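Local coordinates for protein VP5 (Halorubrum pleomorphic virus 2, PDB 6QGI) that serves as an envelope protein of a pleomorphic haloarchaeal virus and probably mediates fusion of the viral envelope with the host cell membrane, at residues V343-D348 / I437-S442; A303-Q308 / G441-D446; A312-T317 / A347-V352; G12-G17 / S284-D289. One frame throughout, in Å; residues are numbered along the deposited sequence.

Contact 1. Residues V343-D348 / I437-S442; sequences VYFTAD and IQLQGS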
loop_
_atom_site.group_PDB
_atom_site.type_symbol
_atom_site.label_atom_id
_atom_site.label_comp_id
_atom_site.label_asym_id
_atom_site.label_seq_id
_atom_site.Cartn_x
_atom_site.Cartn_y
_atom_site.Cartn_z
ATOM N N VAL A 343 3.240 -6.554 -8.089
ATOM C CA VAL A 343 3.578 -5.633 -9.182
ATOM C C VAL A 343 3.325 -4.199 -8.753
ATOM O O VAL A 343 2.207 -3.875 -8.358
ATOM C CB VAL A 343 2.796 -5.931 -10.491
ATOM C CG1 VAL A 343 3.243 -5.009 -11.625
ATOM C CG2 VAL A 343 2.948 -7.374 -10.898
ATOM N N TYR A 344 4.348 -3.339 -8.880
ATOM C CA TYR A 344 4.233 -1.915 -8.589
ATOM C C TYR A 344 4.388 -1.117 -9.890
ATOM O O TYR A 344 4.993 -1.607 -10.849
ATOM C CB TYR A 344 5.229 -1.468 -7.506
ATOM C CG TYR A 344 4.980 -2.132 -6.169
ATOM C CD1 TYR A 344 3.981 -1.675 -5.317
ATOM C CD2 TYR A 344 5.713 -3.246 -5.774
ATOM C CE1 TYR A 344 3.717 -2.307 -4.105
ATOM C CE2 TYR A 344 5.470 -3.878 -4.557
ATOM C CZ TYR A 344 4.467 -3.406 -3.727
ATOM O OH TYR A 344 4.223 -4.013 -2.521
ATOM N N PHE A 345 3.763 0.069 -9.950
ATOM C CA PHE A 345 3.792 0.916 -11.138
ATOM C C PHE A 345 3.860 2.388 -10.739
ATOM O O PHE A 345 2.908 2.921 -10.162
ATOM C CB PHE A 345 2.569 0.633 -12.033
ATOM C CG PHE A 345 2.681 1.096 -13.469
ATOM C CD1 PHE A 345 3.496 0.421 -14.374
ATOM C CD2 PHE A 345 1.922 2.165 -13.933
ATOM C CE1 PHE A 345 3.578 0.833 -15.707
ATOM C CE2 PHE A 345 2.003 2.574 -15.268
ATOM C CZ PHE A 345 2.821 1.898 -16.148
ATOM N N THR A 346 5.017 3.025 -11.008
ATOM C CA THR A 346 5.265 4.435 -10.720
ATOM C C THR A 346 4.912 5.215 -11.971
ATOM O O THR A 346 5.549 5.033 -13.011
ATOM C CB THR A 346 6.707 4.653 -10.258
ATOM O OG1 THR A 346 6.995 3.736 -9.201
ATOM C CG2 THR A 346 6.965 6.089 -9.802
ATOM N N ALA A 347 3.871 6.051 -11.883
ATOM C CA ALA A 347 3.375 6.823 -13.017
ATOM C C ALA A 347 2.856 8.183 -12.616
ATOM O O ALA A 347 2.467 8.395 -11.469
ATOM C CB ALA A 347 2.259 6.050 -13.701
ATOM N N ASP A 348 2.814 9.098 -13.591
ATOM C CA ASP A 348 2.251 10.428 -13.399
ATOM C C ASP A 348 0.749 10.298 -13.645
ATOM O O ASP A 348 0.318 10.148 -14.798
ATOM C CB ASP A 348 2.915 11.474 -14.320
ATOM C CG ASP A 348 2.394 12.890 -14.147
ATOM O OD1 ASP A 348 1.513 13.096 -13.296
ATOM O OD2 ASP A 348 2.868 13.789 -14.868
ATOM N N ILE A 437 1.535 2.741 -7.575
ATOM C CA ILE A 437 0.320 1.949 -7.396
ATOM C C ILE A 437 0.664 0.460 -7.484
ATOM O O ILE A 437 1.639 0.096 -8.139
ATOM C CB ILE A 437 -0.787 2.351 -8.421
ATOM C CG1 ILE A 437 -0.333 2.135 -9.889
ATOM C CG2 ILE A 437 -1.245 3.796 -8.187
ATOM C CD1 ILE A 437 -1.417 2.039 -10.916
ATOM N N GLN A 438 -0.116 -0.397 -6.811
ATOM C CA GLN A 438 0.086 -1.841 -6.904
ATOM C C GLN A 438 -0.960 -2.379 -7.866
ATOM O O GLN A 438 -2.150 -2.229 -7.605
ATOM C CB GLN A 438 0.016 -2.530 -5.531
ATOM C CG GLN A 438 0.296 -4.029 -5.616
ATOM C CD GLN A 438 0.205 -4.746 -4.298
ATOM O OE1 GLN A 438 0.840 -4.367 -3.322
ATOM N NE2 GLN A 438 -0.570 -5.818 -4.252
ATOM N N LEU A 439 -0.523 -2.985 -8.981
ATOM C CA LEU A 439 -1.428 -3.529 -9.992
ATOM C C LEU A 439 -2.033 -4.838 -9.512
ATOM O O LEU A 439 -1.301 -5.780 -9.215
ATOM C CB LEU A 439 -0.698 -3.721 -11.333
ATOM C CG LEU A 439 0.004 -2.480 -11.895
ATOM C CD1 LEU A 439 0.883 -2.827 -13.067
ATOM C CD2 LEU A 439 -0.997 -1.410 -12.307
ATOM N N GLN A 440 -3.369 -4.874 -9.393
ATOM C CA GLN A 440 -4.136 -6.034 -8.928
ATOM C C GLN A 440 -4.833 -6.697 -10.104
ATOM O O GLN A 440 -4.787 -7.928 -10.247
ATOM C CB GLN A 440 -5.182 -5.612 -7.874
ATOM C CG GLN A 440 -4.749 -4.524 -6.893
ATOM C CD GLN A 440 -3.837 -5.014 -5.796
ATOM O OE1 GLN A 440 -3.497 -6.201 -5.694
ATOM N NE2 GLN A 440 -3.423 -4.093 -4.939
ATOM N N GLY A 441 -5.461 -5.867 -10.937
ATOM C CA GLY A 441 -6.187 -6.299 -12.120
ATOM C C GLY A 441 -5.303 -6.418 -13.340
ATOM O O GLY A 441 -4.220 -5.824 -13.391
ATOM N N SER A 442 -5.790 -7.176 -14.340
ATOM C CA SER A 442 -5.109 -7.429 -15.599
ATOM C C SER A 442 -4.866 -6.141 -16.390
ATOM O O SER A 442 -5.628 -5.175 -16.290
ATOM C CB SER A 442 -5.892 -8.423 -16.438
ATOM O OG SER A 442 -5.836 -9.729 -15.892
HETATM O O HOH W 1 0.305 -6.941 -7.132
#
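Strands 343-348 and 437-439 form an antiparallel beta pairing, their short axes 136° apart in chain direction, which points to a strongly twisted junction. The pairing rests on Phe345 and Ile437, a hydrogen-bonded pair in which Phe345 N gives to Ile437 O (2.8 Å) and Ile437 N returns a bond to Phe345 O (2.9 Å). Farther along, Leu439 N reaches Val343 O at 2.9 Å from above the carbonyl plane. Between them Tyr344 and Gln438 make the non-hydrogen-bonded pair and share one face. The side chain of Gln438 can be traced outward. CB lies beside Tyr344 CE1; CG, anti to the backbone N (chi1 -177°), lies 3.3 Å from Val343 O; the extended chain then runs alongside the tyrosine in the same direction. Its amide plane stands nearly perpendicular to the ring, at 88°, and OE1 ends 3.5 Å from Tyr344 OH, whose hydrogen-bonding partner is Asn62. NE2 turns the other way, with weak bonds to Gln440 OE1 and to Asp61 O. On the opposite face Val343 and Leu439 cross obliquely, CG1 of the valine meeting CD1 of the leucine at 3.5 Å, while Phe345 CB rests on Ile437 CG1 and on the same leucine methyl. The phenyl ring itself leads off toward strand 312-320, where it meets Phe318 edge-to-face. At the Val343-Leu439 pair the return bond is replaced by water 1, which accepts from Val343 N at 3.1 Å and donates to Leu439 O at 2.9 Å.

Contact 2. Residues A303-Q308 / G441-D446; sequences ATITIQ and GSFTID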
loop_
_atom_site.group_PDB
_atom_site.type_symbol
_atom_site.label_atom_id
_atom_site.label_comp_id
_atom_site.label_asym_id
_atom_site.label_seq_id
_atom_site.Cartn_x
_atom_site.Cartn_y
_atom_site.Cartn_z
ATOM N N ALA A 303 6.772 2.234 -19.802
ATOM C CA ALA A 303 5.758 1.398 -20.419
ATOM C C ALA A 303 4.389 2.022 -20.315
ATOM O O ALA A 303 4.010 2.500 -19.242
ATOM C CB ALA A 303 5.745 0.035 -19.756
ATOM N N THR A 304 3.647 2.024 -21.431
ATOM C CA THR A 304 2.268 2.502 -21.474
ATOM C C THR A 304 1.401 1.247 -21.330
ATOM O O THR A 304 1.561 0.299 -22.105
ATOM C CB THR A 304 1.986 3.340 -22.739
ATOM O OG1 THR A 304 2.227 2.549 -23.903
ATOM C CG2 THR A 304 2.814 4.619 -22.798
ATOM N N ILE A 305 0.562 1.202 -20.284
ATOM C CA ILE A 305 -0.285 0.039 -19.996
ATOM C C ILE A 305 -1.765 0.366 -20.191
ATOM O O ILE A 305 -2.165 1.525 -20.092
ATOM C CB ILE A 305 -0.033 -0.544 -18.570
ATOM C CG1 ILE A 305 -0.261 0.510 -17.449
ATOM C CG2 ILE A 305 1.346 -1.190 -18.478
ATOM C CD1 ILE A 305 -0.530 -0.043 -16.050
ATOM N N THR A 306 -2.570 -0.666 -20.466
ATOM C CA THR A 306 -4.017 -0.555 -20.581
ATOM C C THR A 306 -4.604 -1.526 -19.580
ATOM O O THR A 306 -4.374 -2.730 -19.699
ATOM C CB THR A 306 -4.511 -0.805 -22.028
ATOM O OG1 THR A 306 -4.054 0.252 -22.864
ATOM C CG2 THR A 306 -6.039 -0.883 -22.129
ATOM N N ILE A 307 -5.346 -1.003 -18.592
ATOM C CA ILE A 307 -6.029 -1.816 -17.587
ATOM C C ILE A 307 -7.241 -2.394 -18.307
ATOM O O ILE A 307 -8.149 -1.656 -18.668
ATOM C CB ILE A 307 -6.355 -0.993 -16.301
ATOM C CG1 ILE A 307 -5.077 -0.334 -15.708
ATOM C CG2 ILE A 307 -7.098 -1.829 -15.244
ATOM C CD1 ILE A 307 -3.954 -1.295 -15.268
ATOM N N GLN A 308 -7.177 -3.692 -18.618
ATOM C CA GLN A 308 -8.157 -4.460 -19.392
ATOM C C GLN A 308 -9.631 -4.225 -19.017
ATOM O O GLN A 308 -10.454 -4.033 -19.915
ATOM C CB GLN A 308 -7.869 -5.956 -19.268
ATOM C CG GLN A 308 -6.523 -6.377 -19.812
ATOM C CD GLN A 308 -6.501 -7.858 -19.994
ATOM O OE1 GLN A 308 -6.760 -8.631 -19.063
ATOM N NE2 GLN A 308 -6.237 -8.283 -21.226
ATOM N N GLY A 441 -5.461 -5.867 -10.937
ATOM C CA GLY A 441 -6.187 -6.299 -12.120
ATOM C C GLY A 441 -5.303 -6.418 -13.340
ATOM O O GLY A 441 -4.220 -5.824 -13.391
ATOM N N SER A 442 -5.790 -7.176 -14.340
ATOM C CA SER A 442 -5.109 -7.429 -15.599
ATOM C C SER A 442 -4.866 -6.141 -16.390
ATOM O O SER A 442 -5.628 -5.175 -16.290
ATOM C CB SER A 442 -5.892 -8.423 -16.438
ATOM O OG SER A 442 -5.836 -9.729 -15.892
ATOM N N PHE A 443 -3.759 -6.136 -17.136
ATOM C CA PHE A 443 -3.281 -5.009 -17.925
ATOM C C PHE A 443 -2.453 -5.496 -19.112
ATOM O O PHE A 443 -1.830 -6.561 -19.042
ATOM C CB PHE A 443 -2.434 -4.057 -17.038
ATOM C CG PHE A 443 -1.149 -4.661 -16.514
ATOM C CD1 PHE A 443 -1.139 -5.412 -15.341
ATOM C CD2 PHE A 443 0.046 -4.500 -17.205
ATOM C CE1 PHE A 443 0.045 -6.002 -14.878
ATOM C CE2 PHE A 443 1.227 -5.087 -16.740
ATOM C CZ PHE A 443 1.221 -5.825 -15.574
ATOM N N THR A 444 -2.404 -4.689 -20.174
ATOM C CA THR A 444 -1.642 -5.004 -21.378
ATOM C C THR A 444 -0.621 -3.896 -21.637
ATOM O O THR A 444 -0.975 -2.719 -21.613
ATOM C CB THR A 444 -2.596 -5.204 -22.577
ATOM O OG1 THR A 444 -3.693 -6.038 -22.189
ATOM C CG2 THR A 444 -1.893 -5.792 -23.799
ATOM N N ILE A 445 0.637 -4.274 -21.892
ATOM C CA ILE A 445 1.695 -3.321 -22.217
ATOM C C ILE A 445 1.525 -2.980 -23.700
ATOM O O ILE A 445 1.817 -3.813 -24.545
ATOM C CB ILE A 445 3.108 -3.877 -21.865
ATOM C CG1 ILE A 445 3.221 -4.196 -20.355
ATOM C CG2 ILE A 445 4.193 -2.898 -22.298
ATOM C CD1 ILE A 445 4.320 -5.140 -19.968
ATOM N N ASP A 446 0.983 -1.795 -24.016
ATOM C CA ASP A 446 0.769 -1.378 -25.405
ATOM C C ASP A 446 2.081 -0.999 -26.079
ATOM O O ASP A 446 2.204 -1.147 -27.298
ATOM C CB ASP A 446 -0.210 -0.198 -25.485
ATOM C CG ASP A 446 -1.656 -0.514 -25.141
ATOM O OD1 ASP A 446 -2.004 -1.718 -25.053
ATOM O OD2 ASP A 446 -2.442 0.441 -24.982
#
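Thr306 O is gripped twice from strand 443-446: Thr444 N donates to it in the carbonyl plane at 2.8 Å, with an N-H...O angle of 155°, and Phe443 CA adds a C-H...O contact of 3.1 Å. The reciprocal bond, Thr306 N to Thr444 O, is also 2.8 Å and in plane, so this residue pair is the best-defined hydrogen-bonded pair of the contact. The outer bonds are more bent; Asp446 N reaches Thr304 O nearly along its C=O axis, whereas Gln308 N approaches Ser442 O from above the carbonyl plane at 3.2 Å. A side-chain bond reinforces the same threonine. With OG1 beside its own backbone N, Thr306 donates to Asp446 OD2 at 2.7 Å, meeting it 40° out of the carboxylate plane. The other face is apolar. Phe443 has its CG in the crowded position between N and carbonyl carbon (chi1 65°), which sets the ring among isoleucines: Ile305 CG2 touches CD2 at 3.8 Å, and Ile307 CD1 presses on CB at 3.6 Å. The methyl Ile305 CG2 also reaches Ile445 CG1 at 4.0 Å. Tyr334 of the next strand, 333-334, extends this apolar face. Threonines and an aspartate on one side, isoleucines and a phenylalanine on the other: this is the two-faced pattern of an amphipathic antiparallel beta-sheet with one side in the protein core.

Contact 3. Residues A312-T317 / A347-V352; sequences ATLPGT and ADMSLV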
loop_
_atom_site.group_PDB
_atom_site.type_symbol
_atom_site.label_atom_id
_atom_site.label_comp_id
_atom_site.label_asym_id
_atom_site.label_seq_id
_atom_site.Cartn_x
_atom_site.Cartn_y
_atom_site.Cartn_z
ATOM N N ALA A 312 -8.324 2.059 -19.125
ATOM C CA ALA A 312 -7.514 3.194 -18.684
ATOM C C ALA A 312 -6.043 3.025 -19.084
ATOM O O ALA A 312 -5.412 2.027 -18.727
ATOM C CB ALA A 312 -7.638 3.377 -17.180
ATOM N N THR A 313 -5.521 3.999 -19.858
ATOM C CA THR A 313 -4.137 4.031 -20.347
ATOM C C THR A 313 -3.285 4.897 -19.421
ATOM O O THR A 313 -3.695 6.004 -19.058
ATOM C CB THR A 313 -4.057 4.508 -21.807
ATOM O OG1 THR A 313 -4.783 5.730 -21.950
ATOM C CG2 THR A 313 -4.578 3.475 -22.792
ATOM N N LEU A 314 -2.101 4.384 -19.031
ATOM C CA LEU A 314 -1.210 5.064 -18.093
ATOM C C LEU A 314 0.284 4.788 -18.396
ATOM O O LEU A 314 0.704 3.626 -18.389
ATOM C CB LEU A 314 -1.572 4.610 -16.657
ATOM C CG LEU A 314 -0.885 5.280 -15.465
ATOM C CD1 LEU A 314 -1.256 6.760 -15.348
ATOM C CD2 LEU A 314 -1.250 4.573 -14.184
ATOM N N PRO A 315 1.105 5.846 -18.629
ATOM C CA PRO A 315 2.541 5.622 -18.881
ATOM C C PRO A 315 3.367 5.628 -17.586
ATOM O O PRO A 315 3.225 6.535 -16.765
ATOM C CB PRO A 315 2.924 6.794 -19.792
ATOM C CG PRO A 315 1.861 7.855 -19.553
ATOM C CD PRO A 315 0.773 7.285 -18.685
ATOM N N GLY A 316 4.233 4.635 -17.416
ATOM C CA GLY A 316 5.069 4.557 -16.223
ATOM C C GLY A 316 6.076 3.428 -16.178
ATOM O O GLY A 316 6.174 2.620 -17.105
ATOM N N THR A 317 6.838 3.381 -15.081
ATOM C CA THR A 317 7.886 2.385 -14.852
ATOM C C THR A 317 7.411 1.299 -13.886
ATOM O O THR A 317 6.594 1.559 -12.994
ATOM C CB THR A 317 9.170 3.053 -14.342
ATOM O OG1 THR A 317 8.846 3.954 -13.283
ATOM C CG2 THR A 317 9.928 3.789 -15.446
ATOM N N ALA A 347 3.871 6.051 -11.883
ATOM C CA ALA A 347 3.375 6.823 -13.017
ATOM C C ALA A 347 2.856 8.183 -12.616
ATOM O O ALA A 347 2.467 8.395 -11.469
ATOM C CB ALA A 347 2.259 6.050 -13.701
ATOM N N ASP A 348 2.814 9.098 -13.591
ATOM C CA ASP A 348 2.251 10.428 -13.399
ATOM C C ASP A 348 0.749 10.298 -13.645
ATOM O O ASP A 348 0.318 10.148 -14.798
ATOM C CB ASP A 348 2.915 11.474 -14.320
ATOM C CG ASP A 348 2.394 12.890 -14.147
ATOM O OD1 ASP A 348 1.513 13.096 -13.296
ATOM O OD2 ASP A 348 2.868 13.789 -14.868
ATOM N N MET A 349 -0.040 10.319 -12.546
ATOM C CA MET A 349 -1.500 10.181 -12.562
ATOM C C MET A 349 -2.168 11.274 -13.390
ATOM O O MET A 349 -3.286 11.077 -13.864
ATOM C CB MET A 349 -2.079 10.173 -11.135
ATOM C CG MET A 349 -1.607 8.997 -10.293
ATOM S SD MET A 349 -2.063 7.381 -10.969
ATOM C CE MET A 349 -0.508 6.511 -10.803
ATOM N N SER A 350 -1.463 12.399 -13.613
ATOM C CA SER A 350 -1.941 13.511 -14.429
ATOM C C SER A 350 -2.010 13.117 -15.926
ATOM O O SER A 350 -2.627 13.832 -16.723
ATOM C CB SER A 350 -1.050 14.736 -14.238
ATOM O OG SER A 350 -1.707 15.919 -14.659
ATOM N N LEU A 351 -1.399 11.970 -16.293
ATOM C CA LEU A 351 -1.367 11.488 -17.672
ATOM C C LEU A 351 -2.355 10.321 -17.925
ATOM O O LEU A 351 -2.350 9.761 -19.029
ATOM C CB LEU A 351 0.068 11.091 -18.077
ATOM C CG LEU A 351 1.109 12.227 -18.120
ATOM C CD1 LEU A 351 2.510 11.681 -18.267
ATOM C CD2 LEU A 351 0.816 13.231 -19.232
ATOM N N VAL A 352 -3.240 10.004 -16.946
ATOM C CA VAL A 352 -4.250 8.947 -17.098
ATOM C C VAL A 352 -5.272 9.356 -18.193
ATOM O O VAL A 352 -5.795 10.477 -18.188
ATOM C CB VAL A 352 -4.941 8.549 -15.756
ATOM C CG1 VAL A 352 -5.888 9.636 -15.234
ATOM C CG2 VAL A 352 -5.666 7.208 -15.877
#
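An Asx turn at Asp348 leads into a 3-10 turn that interrupts strand 343-355 where it runs beside strand 312-317. Asp348 OD1 accepts from Ser350 N at 3.1 Å, met 53° out of the carboxylate plane, and also from Gln433 N; Asp348 O takes Leu351 N at 2.9 Å. No hydrogen bond joins the two segments, consistent with the chain turning out of strand geometry here; they meet mainly through apolar groups. Leu314 carries most of this. Its CG, anti to the backbone N (chi1 -174°), sits 3.7 Å from Ala347 CB, and the two methyls then divide: CD2 reaches Met349 CE at 4.0 Å, while CD1 turns toward Val352 CB at 4.1 Å. Met349 starts out pointing away from the strand, and bends at chi2 and chi3 bring its terminal methyl back to the leucine. The same Ala347 CB also comes within 3.2 Å of Pro315 O and packs on Gly316 CA, a close approach of methyl to bare backbone. The proline ring crosses Leu351 at about a right angle, its CD 3.9 Å from Leu351 CB. Beyond the turn, Val352 CA makes a C-H...O contact of 3.6 Å with Thr313 O, and backbone pairing resumes between Thr313 and Glu353. Strand 312-320 has strand 301-307 as a second partner, through the backbones of Ile305 and Ala303; the backbone of Ala347 is hydrogen-bonded to Glu435 of strand 434-439, Val352 packs on Phe425 of strand 418-427, and Thr317 OG1 is hydrogen-bonded to Tyr493 OH of helix 476-496.

Contact 4. Residues G12-G17 / S284-D289; sequences GAVGVG and SQAIAD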
loop_
_atom_site.group_PDB
_atom_site.type_symbol
_atom_site.label_atom_id
_atom_site.label_comp_id
_atom_site.label_asym_id
_atom_site.label_seq_id
_atom_site.Cartn_x
_atom_site.Cartn_y
_atom_site.Cartn_z
ATOM N N GLY A 12 -4.054 -0.440 -6.199
ATOM C CA GLY A 12 -4.026 -0.033 -4.802
ATOM C C GLY A 12 -2.957 1.009 -4.575
ATOM O O GLY A 12 -1.936 1.001 -5.264
ATOM N N ALA A 13 -3.187 1.931 -3.629
ATOM C CA ALA A 13 -2.189 2.942 -3.276
ATOM C C ALA A 13 -1.017 2.244 -2.566
ATOM O O ALA A 13 -1.214 1.182 -1.965
ATOM C CB ALA A 13 -2.812 4.010 -2.394
ATOM N N VAL A 14 0.203 2.780 -2.690
ATOM C CA VAL A 14 1.354 2.119 -2.075
ATOM C C VAL A 14 2.022 3.067 -1.047
ATOM O O VAL A 14 2.393 4.204 -1.373
ATOM C CB VAL A 14 2.354 1.576 -3.139
ATOM C CG1 VAL A 14 3.579 0.931 -2.489
ATOM C CG2 VAL A 14 1.662 0.585 -4.076
ATOM N N GLY A 15 2.137 2.576 0.189
ATOM C CA GLY A 15 2.800 3.242 1.307
ATOM C C GLY A 15 3.671 2.225 2.015
ATOM O O GLY A 15 3.149 1.327 2.672
ATOM N N VAL A 16 4.997 2.295 1.826
ATOM C CA VAL A 16 5.914 1.291 2.397
ATOM C C VAL A 16 6.960 1.918 3.342
ATOM O O VAL A 16 7.859 1.202 3.810
ATOM C CB VAL A 16 6.605 0.442 1.289
ATOM C CG1 VAL A 16 5.594 -0.378 0.499
ATOM C CG2 VAL A 16 7.449 1.302 0.356
ATOM N N GLY A 17 6.821 3.219 3.614
ATOM C CA GLY A 17 7.734 3.957 4.477
ATOM C C GLY A 17 7.819 3.420 5.889
ATOM O O GLY A 17 8.859 3.558 6.540
ATOM N N SER A 284 8.312 11.303 -5.919
ATOM C CA SER A 284 7.293 10.531 -5.211
ATOM C C SER A 284 7.987 9.542 -4.257
ATOM O O SER A 284 8.922 8.844 -4.658
ATOM C CB SER A 284 6.383 9.827 -6.209
ATOM O OG SER A 284 7.120 9.022 -7.115
ATOM N N GLN A 285 7.575 9.563 -2.977
ATOM C CA GLN A 285 8.184 8.833 -1.867
ATOM C C GLN A 285 8.087 7.303 -1.932
ATOM O O GLN A 285 9.045 6.643 -1.529
ATOM C CB GLN A 285 7.601 9.318 -0.532
ATOM C CG GLN A 285 8.521 9.104 0.676
ATOM C CD GLN A 285 9.952 9.517 0.428
ATOM O OE1 GLN A 285 10.247 10.663 0.073
ATOM N NE2 GLN A 285 10.871 8.579 0.597
ATOM N N ALA A 286 6.955 6.737 -2.382
ATOM C CA ALA A 286 6.790 5.280 -2.420
ATOM C C ALA A 286 7.857 4.589 -3.296
ATOM O O ALA A 286 8.382 3.555 -2.875
ATOM C CB ALA A 286 5.393 4.908 -2.882
ATOM N N ILE A 287 8.228 5.175 -4.462
ATOM C CA ILE A 287 9.269 4.562 -5.300
ATOM C C ILE A 287 10.653 4.754 -4.628
ATOM O O ILE A 287 11.443 3.810 -4.626
ATOM C CB ILE A 287 9.242 4.984 -6.802
ATOM C CG1 ILE A 287 10.277 4.195 -7.658
ATOM C CG2 ILE A 287 9.383 6.492 -7.001
ATOM C CD1 ILE A 287 10.147 2.656 -7.660
ATOM N N ALA A 288 10.896 5.920 -3.983
ATOM C CA ALA A 288 12.127 6.190 -3.231
ATOM C C ALA A 288 12.306 5.138 -2.127
ATOM O O ALA A 288 13.391 4.587 -1.974
ATOM C CB ALA A 288 12.083 7.590 -2.635
ATOM N N ASP A 289 11.205 4.807 -1.428
ATOM C CA ASP A 289 11.137 3.807 -0.370
ATOM C C ASP A 289 11.272 2.382 -0.939
ATOM O O ASP A 289 11.946 1.554 -0.324
ATOM C CB ASP A 289 9.825 3.962 0.428
ATOM C CG ASP A 289 9.711 5.227 1.274
ATOM O OD1 ASP A 289 10.751 5.899 1.497
ATOM O OD2 ASP A 289 8.583 5.551 1.709
HETATM O O HOH W 2 5.946 5.072 0.907
#
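The chain leaving the N-terminal strand 11-13 packs as an irregular segment across the first turn of helix 285-292, a loop-to-helix contact near the centre of the chain. No direct hydrogen bond joins the two segments. Ala286 supplies the close fit: its CB points at the loop and lies 3.4 Å from Val14 O, with Val14 CG1 farther off at 4.4 Å. One helical turn on, Asp289 slides past Val16 in the opposite direction, so that Val16 CG2, in the crowded position between its N and carbonyl carbon, touches Asp289 CB at 3.6 Å. This leaves the carboxylate beyond the valine, over Gly17, whose CA is 3.3 Å from Asp289 OD2; the neighbouring Gly17 N is also near but badly angled for a bond. Water 2 makes the polar link instead, accepting from Val16 N at 3.1 Å and donating to Asp289 OD2 at 2.8 Å. The second oxygen, OD1, is taken within the helix by Gln285 NE2 at 2.8 Å, a straight bond (160°) that lies in the glutamine amide plane but meets the carboxylate 50° out of its own plane. Arg21, a little farther along the N-terminal segment, forms a salt bridge to OD2. The buried carboxylate of Asp289 is therefore held at both oxygens by a glutamine, a water and a guanidinium. Such surroundings, close to a helix N-terminus, would be expected to keep the aspartate ionised and to tie the N-terminal chain to the helix by charge as well as packing.

Contact 4 closes first along the chain, joining the N-terminus to residues 284-289; contact 3 follows, nested within the loop closed by contact 2. Contacts 1 and 3 share Ala347 and Asp348 on strand 343-355, and contacts 1 and 2 share Gly441 and Ser442, between two successive strands. The centre of contact 1 lies 9, 10 and 11 Å from those of contacts 2, 3 and 4, and it touches all three: Phe345 CZ packs on Ile305 CG1, Thr346 N probably bonds to Thr317 O, and Gln438 N to Gly12 O. Contacts 2 and 4, centres 21 Å apart, do not touch. Contact 1 thus connects strands 301-307, 312-320 and 443-450 to the N-terminal strand and helix 285-292.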